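Local coordinates for c-di-GMP synthase (Capnocytophaga granulosa, PDB 6WT9), which makes the second messenger 3',3'-c-di-GMP from two molecules of GTP in a STING-associated CBASS antiphage defence system, at residues A8-L13 and K28-N33. Residues are numbered along the deposited sequence; the frame is centred on the assembly and turned at random.
Sequences ALFENL and KFFSDN
Three phenylalanines bridge the first two helices of the chain, 6-17 and 23-32. Phe10 of the first helix reaches across to Phe29 and Phe30 of the second. Phe29 CE2 lies near the plane of the Phe10 ring, at its edge, 3.9 Å from Phe10 CE1. Phe10 CZ meets Phe30 CZ, also at 3.9 Å, and these two side chains point at each other from their own helices. Phe10 instead passes alongside Phe29, which points the other way. The backbones stay far apart, with 12.4 Å between the CA atoms of Phe10 and Phe29, and no hydrogen bond joins the two segments. In this CD-NTase the two short N-terminal helices are steeply inclined to each other, with these rings between them. Helix 40-49 packs beside them, where Lys43 touches Phe10 and Thr46 touches Asn33. The adjacent rings of the second helix also touch: Phe29 CD2 sits over the centre of the Phe30 ring, 3.9 Å above its plane. Their first torsions differ, chi1 174° for Phe29 and -73° for Phe30, yet both rings extend to Phe10. Where the helix ends, Asn33 ND2 donates to Phe29 O at 3.0 Å, while Asn33 OD1 accepts a bond from Lys288 NZ.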
loop_
_atom_site.group_PDB
_atom_site.type_symbol
_atom_site.label_atom_id
_atom_site.label_comp_id
_atom_site.label_asym_id
_atom_site.label_seq_id
_atom_site.Cartn_x
_atom_site.Cartn_y
_atom_site.Cartn_z
ATOM N N ALA A 8 -19.699 6.012 14.198
ATOM C CA ALA A 8 -20.010 5.636 12.823
ATOM C C ALA A 8 -18.742 5.349 12.029
ATOM O O ALA A 8 -18.719 4.442 11.188
ATOM C CB ALA A 8 -20.830 6.737 12.149
ATOM N N LEU A 9 -17.675 6.112 12.280
ATOM C CA LEU A 9 -16.412 5.859 11.594
ATOM C C LEU A 9 -15.826 4.511 11.997
ATOM O O LEU A 9 -15.213 3.822 11.173
ATOM C CB LEU A 9 -15.423 6.988 11.887
ATOM C CG LEU A 9 -15.680 8.331 11.200
ATOM C CD1 LEU A 9 -14.807 9.418 11.809
ATOM C CD2 LEU A 9 -15.428 8.228 9.704
ATOM N N PHE A 10 -16.004 4.116 13.259
ATOM C CA PHE A 10 -15.491 2.824 13.704
ATOM C C PHE A 10 -16.245 1.672 13.050
ATOM O O PHE A 10 -15.628 0.693 12.615
ATOM C CB PHE A 10 -15.571 2.717 15.226
ATOM C CG PHE A 10 -15.182 1.369 15.757
ATOM C CD1 PHE A 10 -13.860 0.957 15.731
ATOM C CD2 PHE A 10 -16.135 0.515 16.286
ATOM C CE1 PHE A 10 -13.498 -0.278 16.217
ATOM C CE2 PHE A 10 -15.777 -0.723 16.775
ATOM C CZ PHE A 10 -14.456 -1.121 16.739
ATOM N N GLU A 11 -17.576 1.764 12.984
ATOM C CA GLU A 11 -18.364 0.725 12.327
ATOM C C GLU A 11 -17.987 0.601 10.858
ATOM O O GLU A 11 -17.754 -0.503 10.353
ATOM C CB GLU A 11 -19.858 1.023 12.466
ATOM C CG GLU A 11 -20.457 0.635 13.803
ATOM C CD GLU A 11 -21.962 0.816 13.833
ATOM O OE1 GLU A 11 -22.468 1.726 13.143
ATOM O OE2 GLU A 11 -22.641 0.041 14.539
ATOM N N ASN A 12 -17.929 1.735 10.153
ATOM C CA ASN A 12 -17.537 1.718 8.748
ATOM C C ASN A 12 -16.141 1.136 8.573
ATOM O O ASN A 12 -15.873 0.424 7.599
ATOM C CB ASN A 12 -17.609 3.133 8.170
ATOM C CG ASN A 12 -17.259 3.176 6.696
ATOM O OD1 ASN A 12 -18.109 2.939 5.840
ATOM N ND2 ASN A 12 -16.001 3.477 6.392
ATOM N N LEU A 13 -15.237 1.429 9.511
ATOM C CA LEU A 13 -13.895 0.865 9.442
ATOM C C LEU A 13 -13.912 -0.647 9.637
ATOM O O LEU A 13 -13.107 -1.357 9.021
ATOM C CB LEU A 13 -12.995 1.528 10.483
ATOM C CG LEU A 13 -11.510 1.168 10.430
ATOM C CD1 LEU A 13 -10.958 1.421 9.038
ATOM C CD2 LEU A 13 -10.743 1.967 11.465
ATOM N N LYS A 28 -10.630 -10.818 18.807
ATOM C CA LYS A 28 -9.201 -10.619 19.021
ATOM C C LYS A 28 -8.852 -9.139 19.120
ATOM O O LYS A 28 -7.924 -8.768 19.847
ATOM C CB LYS A 28 -8.403 -11.293 17.901
ATOM C CG LYS A 28 -6.963 -10.812 17.771
ATOM C CD LYS A 28 -6.119 -11.755 16.931
ATOM C CE LYS A 28 -5.631 -12.933 17.758
ATOM N NZ LYS A 28 -4.810 -12.487 18.918
ATOM N N PHE A 29 -9.592 -8.281 18.416
ATOM C CA PHE A 29 -9.329 -6.846 18.470
ATOM C C PHE A 29 -9.573 -6.297 19.872
ATOM O O PHE A 29 -8.693 -5.666 20.469
ATOM C CB PHE A 29 -10.196 -6.118 17.442
ATOM C CG PHE A 29 -10.106 -4.622 17.526
ATOM C CD1 PHE A 29 -9.021 -3.947 16.990
ATOM C CD2 PHE A 29 -11.110 -3.888 18.135
ATOM C CE1 PHE A 29 -8.937 -2.567 17.066
ATOM C CE2 PHE A 29 -11.033 -2.510 18.215
ATOM C CZ PHE A 29 -9.943 -1.849 17.677
ATOM N N PHE A 30 -10.771 -6.527 20.414
ATOM C CA PHE A 30 -11.079 -6.029 21.750
ATOM C C PHE A 30 -10.278 -6.758 22.821
ATOM O O PHE A 30 -9.973 -6.176 23.868
ATOM C CB PHE A 30 -12.577 -6.149 22.029
ATOM C CG PHE A 30 -13.413 -5.155 21.272
ATOM C CD1 PHE A 30 -13.468 -3.832 21.674
ATOM C CD2 PHE A 30 -14.146 -5.543 20.163
ATOM C CE1 PHE A 30 -14.234 -2.913 20.984
ATOM C CE2 PHE A 30 -14.914 -4.629 19.468
ATOM C CZ PHE A 30 -14.957 -3.311 19.879
ATOM N N SER A 31 -9.930 -8.024 22.581
ATOM C CA SER A 31 -9.079 -8.741 23.522
ATOM C C SER A 31 -7.677 -8.146 23.560
ATOM O O SER A 31 -7.105 -7.959 24.640
ATOM C CB SER A 31 -9.022 -10.224 23.156
ATOM O OG SER A 31 -8.086 -10.914 23.966
ATOM N N ASP A 32 -7.109 -7.841 22.391
ATOM C CA ASP A 32 -5.774 -7.257 22.336
ATOM C C ASP A 32 -5.758 -5.795 22.760
ATOM O O ASP A 32 -4.682 -5.262 23.055
ATOM C CB ASP A 32 -5.197 -7.383 20.926
ATOM C CG ASP A 32 -4.908 -8.820 20.537
ATOM O OD1 ASP A 32 -5.136 -9.724 21.369
ATOM O OD2 ASP A 32 -4.453 -9.044 19.396
ATOM N N ASN A 33 -6.912 -5.132 22.790
ATOM C CA ASN A 33 -6.996 -3.708 23.121
ATOM C C ASN A 33 -8.174 -3.473 24.051
ATOM O O ASN A 33 -9.157 -2.815 23.685
ATOM C CB ASN A 33 -7.124 -2.864 21.851
ATOM C CG ASN A 33 -5.993 -3.105 20.873
ATOM O OD1 ASN A 33 -4.913 -2.524 21.001
ATOM N ND2 ASN A 33 -6.236 -3.958 19.882
#